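Local coordinates for folylpolyglutamate synthase protein FOLC (Mycobacterium tuberculosis, PDB 2VOS) that probably adds L-glutamate to dihydropteroate to make dihydrofolate and lengthens the polyglutamate tail of tetrahydrofolate, spending ATP with magnesium as cofactor, at residues 49-53 with 147-153; 60-64 with 160-164. All coordinates share one frame; numbering follows the deposited sequence.

Contact 1 of 2, residues 49-53 with 147-153; sequences RISAL and PAMSKFE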
loop_
_atom_site.group_PDB
_atom_site.type_symbol
_atom_site.label_atom_id
_atom_site.label_comp_id
_atom_site.label_asym_id
_atom_site.label_seq_id
_atom_site.Cartn_x
_atom_site.Cartn_y
_atom_site.Cartn_z
ATOM N N ARG A 49 4.059 9.408 -22.984
ATOM C CA ARG A 49 2.609 9.485 -23.089
ATOM C C ARG A 49 2.002 10.279 -21.946
ATOM O O ARG A 49 1.175 11.177 -22.175
ATOM C CB ARG A 49 2.003 8.078 -23.132
ATOM C CG ARG A 49 2.150 7.360 -24.474
ATOM C CD ARG A 49 1.447 5.964 -24.449
ATOM N NE ARG A 49 1.672 5.174 -23.225
ATOM C CZ ARG A 49 2.590 4.214 -23.080
ATOM N NH1 ARG A 49 3.427 3.887 -24.076
ATOM N NH2 ARG A 49 2.694 3.576 -21.924
ATOM N N ILE A 50 2.343 9.935 -20.699
ATOM C CA ILE A 50 1.706 10.601 -19.557
ATOM C C ILE A 50 2.172 12.074 -19.541
ATOM O O ILE A 50 1.390 12.973 -19.250
ATOM C CB ILE A 50 2.052 9.883 -18.230
ATOM C CG1 ILE A 50 1.281 10.499 -17.051
ATOM C CG2 ILE A 50 3.545 9.970 -17.919
ATOM C CD1 ILE A 50 -0.187 10.279 -17.141
ATOM N N SER A 51 3.447 12.352 -19.874
ATOM C CA SER A 51 3.862 13.758 -20.015
ATOM C C SER A 51 3.068 14.530 -21.069
ATOM O O SER A 51 2.666 15.663 -20.829
ATOM C CB SER A 51 5.336 13.891 -20.338
ATOM O OG SER A 51 6.098 13.391 -19.261
ATOM N N ALA A 52 2.888 13.934 -22.247
ATOM C CA ALA A 52 2.102 14.567 -23.277
ATOM C C ALA A 52 0.678 14.841 -22.798
ATOM O O ALA A 52 0.120 15.906 -23.072
ATOM C CB ALA A 52 2.098 13.712 -24.563
ATOM N N LEU A 53 0.056 13.842 -22.166
ATOM C CA LEU A 53 -1.327 14.016 -21.674
ATOM C C LEU A 53 -1.412 15.168 -20.654
ATOM O O LEU A 53 -2.336 16.018 -20.732
ATOM C CB LEU A 53 -1.830 12.735 -21.059
ATOM C CG LEU A 53 -3.284 12.833 -20.513
ATOM C CD1 LEU A 53 -4.309 13.338 -21.582
ATOM C CD2 LEU A 53 -3.736 11.512 -19.881
ATOM N N PRO A 147 1.395 1.902 -29.310
ATOM C CA PRO A 147 0.801 1.623 -27.981
ATOM C C PRO A 147 -0.265 2.645 -27.491
ATOM O O PRO A 147 -0.066 3.867 -27.586
ATOM C CB PRO A 147 2.017 1.645 -27.035
ATOM C CG PRO A 147 3.018 2.564 -27.736
ATOM C CD PRO A 147 2.832 2.228 -29.219
ATOM N N ALA A 148 -1.379 2.148 -26.967
ATOM C CA ALA A 148 -2.328 3.008 -26.258
ATOM C C ALA A 148 -1.737 3.383 -24.881
ATOM O O ALA A 148 -0.723 2.815 -24.448
ATOM C CB ALA A 148 -3.638 2.296 -26.083
HETATM N N MSE A 149 -2.376 4.316 -24.195
HETATM C CA MSE A 149 -2.017 4.619 -22.805
HETATM C C MSE A 149 -2.443 3.434 -21.964
HETATM O O MSE A 149 -3.445 2.813 -22.275
HETATM C CB MSE A 149 -2.748 5.876 -22.320
HETATM C CG MSE A 149 -2.434 7.106 -23.127
HETATM SE SE MSE A 149 -2.917 8.766 -22.199
HETATM C CE MSE A 149 -1.499 8.646 -20.854
ATOM N N SER A 150 -1.710 3.118 -20.906
ATOM C CA SER A 150 -2.084 2.015 -20.030
ATOM C C SER A 150 -3.165 2.464 -19.078
ATOM O O SER A 150 -3.400 3.671 -18.885
ATOM C CB SER A 150 -0.905 1.568 -19.199
ATOM O OG SER A 150 -0.533 2.569 -18.268
ATOM N N LYS A 151 -3.820 1.494 -18.466
ATOM C CA LYS A 151 -4.809 1.811 -17.463
ATOM C C LYS A 151 -4.203 2.603 -16.286
ATOM O O LYS A 151 -4.801 3.571 -15.806
ATOM C CB LYS A 151 -5.432 0.517 -16.965
ATOM C CG LYS A 151 -6.308 0.773 -15.776
ATOM C CD LYS A 151 -7.101 -0.481 -15.390
ATOM C CE LYS A 151 -8.183 -0.035 -14.318
ATOM N NZ LYS A 151 -9.009 -1.242 -13.796
ATOM N N PHE A 152 -3.009 2.223 -15.818
ATOM C CA PHE A 152 -2.388 2.985 -14.764
ATOM C C PHE A 152 -2.110 4.452 -15.173
ATOM O O PHE A 152 -2.336 5.412 -14.378
ATOM C CB PHE A 152 -1.114 2.299 -14.193
ATOM C CG PHE A 152 -0.616 2.994 -12.919
ATOM C CD1 PHE A 152 -1.427 3.007 -11.766
ATOM C CD2 PHE A 152 0.598 3.693 -12.898
ATOM C CE1 PHE A 152 -1.023 3.652 -10.590
ATOM C CE2 PHE A 152 1.011 4.342 -11.743
ATOM C CZ PHE A 152 0.208 4.339 -10.577
ATOM N N GLU A 153 -1.622 4.664 -16.392
ATOM C CA GLU A 153 -1.410 6.038 -16.864
ATOM C C GLU A 153 -2.706 6.869 -16.807
ATOM O O GLU A 153 -2.717 7.989 -16.322
ATOM C CB GLU A 153 -0.838 6.009 -18.277
ATOM C CG GLU A 153 0.633 5.680 -18.261
ATOM C CD GLU A 153 1.194 5.398 -19.670
ATOM O OE1 GLU A 153 0.437 5.378 -20.652
ATOM O OE2 GLU A 153 2.408 5.199 -19.792
HETATM O O HOH W 1 3.987 7.406 -20.205
#

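Contact 2 of 2, residues 60-64 with 160-164; sequences PQRSY and FAAFA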
loop_
_atom_site.group_PDB
_atom_site.type_symbol
_atom_site.label_atom_id
_atom_site.label_comp_id
_atom_site.label_asym_id
_atom_site.label_seq_id
_atom_site.Cartn_x
_atom_site.Cartn_y
_atom_site.Cartn_z
ATOM N N PRO A 60 -2.039 19.937 -14.688
ATOM C CA PRO A 60 -2.691 20.020 -13.386
ATOM C C PRO A 60 -1.782 19.534 -12.247
ATOM O O PRO A 60 -1.854 20.025 -11.094
ATOM C CB PRO A 60 -3.933 19.124 -13.582
ATOM C CG PRO A 60 -3.481 18.096 -14.691
ATOM C CD PRO A 60 -2.770 19.052 -15.623
ATOM N N GLN A 61 -0.899 18.581 -12.557
ATOM C CA GLN A 61 -0.088 17.912 -11.536
ATOM C C GLN A 61 1.020 18.833 -11.102
ATOM O O GLN A 61 1.703 18.556 -10.110
ATOM C CB GLN A 61 0.471 16.570 -12.061
ATOM C CG GLN A 61 1.824 16.702 -12.845
ATOM C CD GLN A 61 1.713 17.308 -14.261
ATOM O OE1 GLN A 61 0.658 17.698 -14.684
ATOM N NE2 GLN A 61 2.831 17.359 -14.987
ATOM N N ARG A 62 1.146 19.987 -11.743
ATOM C CA ARG A 62 2.092 20.990 -11.245
ATOM C C ARG A 62 1.412 22.137 -10.492
ATOM O O ARG A 62 2.100 23.099 -10.102
ATOM C CB ARG A 62 2.970 21.539 -12.403
ATOM C CG ARG A 62 3.845 20.385 -12.990
ATOM C CD ARG A 62 5.003 20.842 -13.876
ATOM N NE ARG A 62 5.652 19.644 -14.436
ATOM C CZ ARG A 62 6.591 18.939 -13.805
ATOM N NH1 ARG A 62 7.103 17.852 -14.374
ATOM N NH2 ARG A 62 7.022 19.339 -12.614
ATOM N N SER A 63 0.089 22.033 -10.238
ATOM C CA SER A 63 -0.621 23.188 -9.634
ATOM C C SER A 63 -0.839 22.999 -8.109
ATOM O O SER A 63 -1.435 23.878 -7.481
ATOM C CB SER A 63 -1.986 23.429 -10.309
ATOM O OG SER A 63 -2.866 22.277 -10.162
ATOM N N TYR A 64 -0.231 21.982 -7.512
ATOM C CA TYR A 64 -0.223 21.827 -6.065
ATOM C C TYR A 64 1.063 21.098 -5.816
ATOM O O TYR A 64 1.602 20.438 -6.703
ATOM C CB TYR A 64 -1.426 20.963 -5.580
ATOM C CG TYR A 64 -1.762 19.853 -6.590
ATOM C CD1 TYR A 64 -1.030 18.668 -6.652
ATOM C CD2 TYR A 64 -2.787 20.031 -7.480
ATOM C CE1 TYR A 64 -1.307 17.685 -7.613
ATOM C CE2 TYR A 64 -3.106 19.053 -8.440
ATOM C CZ TYR A 64 -2.360 17.923 -8.512
ATOM O OH TYR A 64 -2.742 17.015 -9.442
ATOM N N PHE A 160 -4.635 13.248 -10.883
ATOM C CA PHE A 160 -4.040 14.581 -10.976
ATOM C C PHE A 160 -5.062 15.625 -11.414
ATOM O O PHE A 160 -5.016 16.756 -10.914
ATOM C CB PHE A 160 -2.824 14.626 -11.944
ATOM C CG PHE A 160 -1.614 13.855 -11.458
ATOM C CD1 PHE A 160 -1.319 13.791 -10.092
ATOM C CD2 PHE A 160 -0.761 13.218 -12.351
ATOM C CE1 PHE A 160 -0.227 13.083 -9.605
ATOM C CE2 PHE A 160 0.411 12.529 -11.860
ATOM C CZ PHE A 160 0.655 12.460 -10.487
ATOM N N ALA A 161 -5.927 15.264 -12.371
ATOM C CA ALA A 161 -7.021 16.184 -12.838
ATOM C C ALA A 161 -7.986 16.435 -11.675
ATOM O O ALA A 161 -8.433 17.564 -11.408
ATOM C CB ALA A 161 -7.770 15.521 -14.004
ATOM N N ALA A 162 -8.349 15.364 -10.979
ATOM C CA ALA A 162 -9.332 15.496 -9.912
ATOM C C ALA A 162 -8.734 16.377 -8.803
ATOM O O ALA A 162 -9.467 17.141 -8.128
ATOM C CB ALA A 162 -9.664 14.102 -9.342
ATOM N N PHE A 163 -7.424 16.280 -8.561
ATOM C CA PHE A 163 -6.849 17.083 -7.480
ATOM C C PHE A 163 -6.927 18.568 -7.847
ATOM O O PHE A 163 -7.093 19.416 -6.962
ATOM C CB PHE A 163 -5.373 16.708 -7.184
ATOM C CG PHE A 163 -5.199 15.280 -6.683
ATOM C CD1 PHE A 163 -6.287 14.588 -6.121
ATOM C CD2 PHE A 163 -3.955 14.637 -6.788
ATOM C CE1 PHE A 163 -6.102 13.275 -5.649
ATOM C CE2 PHE A 163 -3.751 13.336 -6.311
ATOM C CZ PHE A 163 -4.821 12.651 -5.760
ATOM N N ALA A 164 -6.732 18.876 -9.130
ATOM C CA ALA A 164 -6.841 20.282 -9.595
ATOM C C ALA A 164 -8.323 20.761 -9.635
ATOM O O ALA A 164 -8.600 21.935 -9.369
ATOM C CB ALA A 164 -6.162 20.439 -10.984
#

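Contact 1 of 2, residues 49-53 with 147-153
The guanidinium of Arg-49 has Ala-148 O over one face, 3.6 Å above its plane and displaced toward the rim, while at its edge, in plane, lies Glu-153 OE1. Pro-147 approaches the same group obliquely through CG, 3.9 Å from Arg-49 NH1. The ion pair is uneven. Arg-49 NE donates to the syn lone pair of Glu-153 OE1 at 2.9 Å, with a fairly straight N-H...O angle of 160°. Arg-49 NH2 comes closer to Glu-153 OE2, at 2.7 Å, but that hydrogen bond is bent and weak. With the two planes 44° apart, OE1 stays level with the guanidinium while OE2 lies out of its plane, consistent with the weaker second bond. A bend at chi3 (-43°) turns the end of the arginine toward the carboxylate.

Glu-153 is itself fixed by a capping box at the start of helix 151-165. Ser-150 N donates to Glu-153 OE1 from well above the carboxylate plane, and Glu-153 N returns a bond to Ser-150 OG at 3.0 Å. A water joins Glu-153 OE2 to Ile-50 N. Next to the ion pair, the bent end of selenomethionine Met-149 crosses Leu-53 at about a right angle, SE lying 3.7 Å from Leu-53 CD2; Ile-50 CD1 reaches Glu-153 O at 3.5 Å.

Arg-42 O also accepts from Arg-49 NH2. The chemistry therefore couples two tasks in one carboxylate: Glu-153 OE1 takes both the Ser-150 N-H, the reciprocal bond of the capping box, and the Arg-49 NE-H, tying the first turn of helix 151-165 to helix 48-56, and these donors would probably stabilise the glutamate as an anion.

Contact 2 of 2, residues 60-64 with 160-164
Tyr-64 reaches helix 151-165 with its hydroxyl: OH donates to Phe-160 O at 2.7 Å, in the carbonyl plane and on a lone pair, with a C=O...O angle of 110°. The same carbonyl accepts the helical bond from Ala-164 N, so it serves two donors. Packing is tight around this bond. Phe-163 presents its edge to the tyrosine face in an offset edge-to-face pair, centroids 5.9 Å apart and planes at 75°, while Phe-163 CB comes within 3.5 Å of Tyr-64 CE2. Gln-61 lays CB over one face of Phe-160, 3.7 Å from the ring centroid, a CH-pi contact; the bend at chi2 (-74°) carries its amide away from helix 151-165, where NE2 donates to Val-186 O. The buried Pro-60 packs its CB 3.7 Å from both Ala-164 CB and Phe-160 O.

The solvent side is looser: the exposed Ser-63 adds just a light touch, OG 3.9 Å from Ala-164 CB, its hydroxyl being engaged with Pro-60 O inside its own turn.

Away from the annotated sites (the Phe-163 side chain is about 14 Å from a bound cobalt ion), a 3-10 turn and the following tyrosine pack on a helix, by aliphatic and aromatic contacts respectively, within the P-loop NTPase-type fold of the Mur ligase middle domain.

How the contacts relate
Contact 1 and contact 2 share helix 151-165: the first engages its N-terminal turn and the residues leading into it, the second its C-terminal part. Their centres lie 16 Å apart, and their nearest atoms about 6 Å apart, without touching. Along the chain the order is 49-53, 60-64, 147-153, 160-164, so the segments alternate. Helix 48-56 and the loop after it thus follow helix 151-165 from its start toward its end, before the chain enters strand 66-70, a strand of the eight-stranded mixed sheet that also includes 170-174. Both contacts therefore join the early chain to a helix of the Mur ligase middle domain region, on the same side of the chain's centre.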